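Local structure of outer membrane protein OMP121 (Bacteroides thetaiotaomicron, 5FQ8) at residues Ser186-Leu191 with Asp280-Thr285. The protein belongs to the TonB-dependent receptors of the outer membrane, binds calcium, and probably takes part in the uptake of nutrients through its beta-barrel. Numbering follows the deposited sequence.
Sequences STVLRL and DGMIPT. With CA (calcium ion), chain M.
Asp280-Thr285 wraps round a calcium ion. The loop curls so that three backbone carbonyls and one carboxylate oxygen converge on the metal: Gly281 O, Ile283 O and Thr285 O lie 2.2 to 2.5 Å from the calcium ion. The side chain of Asp280, with CG anti to the backbone N (chi1 -180°), brings OD1 to 2.3 Å from the same ion, and Asp288 adds a further carboxylate. Within the loop, Thr285 OG1 hydrogen-bonds to Pro284 O, on a lone pair in the carbonyl plane.

Across the two segments the evidence is for van der Waals contact, carried by Met282, as no hydrogen bond joins them. Met282 places CG between its own backbone N and C (chi1 60°), and beyond it the chain runs extended, which carries the sulfur away from the ion and over to Thr187 and Val188. There Met282 SD meets Val188 through the backbone, 3.5 Å from its N, and through the side chain, 3.7 Å from its CB. Nearer the root, Met282 CB lies 3.8 Å from Ser186 O.

The contact thus joins barrel strand 177-188 to the calcium-bound turn between strands 268-280 and 289-303. Strand 252-264 pairs with both 177-188 and 268-280, while Met282 also touches Ser973 of strand 973-983, which pairs with 177-188 too.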
loop_
_atom_site.group_PDB
_atom_site.type_symbol
_atom_site.label_atom_id
_atom_site.label_comp_id
_atom_site.label_asym_id
_atom_site.label_seq_id
_atom_site.Cartn_x
_atom_site.Cartn_y
_atom_site.Cartn_z
ATOM N N SER B 186 27.427 23.826 -11.031
ATOM C CA SER B 186 28.163 22.760 -10.369
ATOM C C SER B 186 28.693 21.798 -11.417
ATOM O O SER B 186 27.957 21.410 -12.325
ATOM C CB SER B 186 27.289 22.039 -9.357
ATOM O OG SER B 186 25.986 21.808 -9.853
ATOM N N THR B 187 29.982 21.467 -11.322
ATOM C CA THR B 187 30.594 20.425 -12.125
ATOM C C THR B 187 31.293 19.405 -11.230
ATOM O O THR B 187 31.603 19.666 -10.066
ATOM C CB THR B 187 31.601 20.979 -13.109
ATOM O OG1 THR B 187 32.681 21.549 -12.373
ATOM C CG2 THR B 187 30.964 22.008 -13.980
ATOM N N VAL B 188 31.564 18.237 -11.808
ATOM C CA VAL B 188 32.019 17.094 -11.025
ATOM C C VAL B 188 33.462 17.292 -10.583
ATOM O O VAL B 188 34.322 17.695 -11.371
ATOM C CB VAL B 188 31.840 15.806 -11.842
ATOM C CG1 VAL B 188 32.605 15.898 -13.137
ATOM C CG2 VAL B 188 32.265 14.623 -11.037
ATOM N N LEU B 189 33.732 16.993 -9.313
ATOM C CA LEU B 189 34.948 17.422 -8.624
ATOM C C LEU B 189 36.060 16.395 -8.638
ATOM O O LEU B 189 37.220 16.758 -8.839
ATOM C CB LEU B 189 34.637 17.766 -7.170
ATOM C CG LEU B 189 35.842 18.097 -6.297
ATOM C CD1 LEU B 189 36.491 19.344 -6.804
ATOM C CD2 LEU B 189 35.433 18.278 -4.858
ATOM N N ARG B 190 35.734 15.129 -8.385
ATOM C CA ARG B 190 36.734 14.068 -8.309
ATOM C C ARG B 190 36.034 12.771 -8.675
ATOM O O ARG B 190 35.095 12.354 -7.996
ATOM C CB ARG B 190 37.367 14.014 -6.915
ATOM C CG ARG B 190 37.528 12.650 -6.268
ATOM C CD ARG B 190 38.883 12.005 -6.558
ATOM N NE ARG B 190 40.022 12.809 -6.123
ATOM C CZ ARG B 190 40.606 12.705 -4.936
ATOM N NH1 ARG B 190 40.149 11.832 -4.059
ATOM N NH2 ARG B 190 41.644 13.472 -4.628
ATOM N N LEU B 191 36.433 12.189 -9.779
ATOM C CA LEU B 191 36.055 10.841 -10.144
ATOM C C LEU B 191 37.236 9.929 -9.891
ATOM O O LEU B 191 38.372 10.396 -9.792
ATOM C CB LEU B 191 35.644 10.767 -11.616
ATOM C CG LEU B 191 34.392 11.549 -12.007
ATOM C CD1 LEU B 191 34.254 11.607 -13.504
ATOM C CD2 LEU B 191 33.172 10.919 -11.397
ATOM N N ASP B 280 19.125 22.106 -10.414
ATOM C CA ASP B 280 19.138 20.910 -11.249
ATOM C C ASP B 280 20.611 20.588 -11.450
ATOM O O ASP B 280 21.269 21.205 -12.286
ATOM C CB ASP B 280 18.404 21.134 -12.566
ATOM C CG ASP B 280 18.392 19.902 -13.469
ATOM O OD1 ASP B 280 19.072 18.895 -13.196
ATOM O OD2 ASP B 280 17.696 19.951 -14.497
ATOM N N GLY B 281 21.113 19.609 -10.698
ATOM C CA GLY B 281 22.537 19.356 -10.567
ATOM C C GLY B 281 23.158 18.706 -11.785
ATOM O O GLY B 281 22.571 18.624 -12.863
ATOM N N MET B 282 24.371 18.206 -11.590
ATOM C CA MET B 282 25.203 17.834 -12.726
ATOM C C MET B 282 24.868 16.480 -13.322
ATOM O O MET B 282 25.314 16.196 -14.433
ATOM C CB MET B 282 26.655 17.819 -12.311
ATOM C CG MET B 282 26.892 16.853 -11.213
ATOM S SD MET B 282 28.548 16.948 -10.621
ATOM C CE MET B 282 28.414 15.922 -9.191
ATOM N N ILE B 283 24.159 15.618 -12.609
ATOM C CA ILE B 283 23.768 14.350 -13.227
ATOM C C ILE B 283 22.707 14.632 -14.279
ATOM O O ILE B 283 21.787 15.425 -14.017
ATOM C CB ILE B 283 23.255 13.378 -12.174
ATOM C CG1 ILE B 283 24.236 13.263 -11.014
ATOM C CG2 ILE B 283 23.077 12.016 -12.749
ATOM C CD1 ILE B 283 23.693 12.529 -9.834
ATOM N N PRO B 284 22.798 14.036 -15.474
ATOM C CA PRO B 284 21.858 14.362 -16.555
ATOM C C PRO B 284 20.398 14.170 -16.186
ATOM O O PRO B 284 20.088 13.472 -15.220
ATOM C CB PRO B 284 22.273 13.396 -17.666
ATOM C CG PRO B 284 23.651 13.071 -17.399
ATOM C CD PRO B 284 23.832 13.094 -15.926
ATOM N N THR B 285 19.498 14.759 -16.972
ATOM C CA THR B 285 18.066 14.860 -16.678
ATOM C C THR B 285 17.808 15.625 -15.392
ATOM O O THR B 285 18.722 16.203 -14.808
ATOM C CB THR B 285 17.383 13.489 -16.568
ATOM O OG1 THR B 285 17.623 12.941 -15.265
ATOM C CG2 THR B 285 17.882 12.520 -17.633
HETATM CA CA CA M . 20.578 17.247 -13.610
#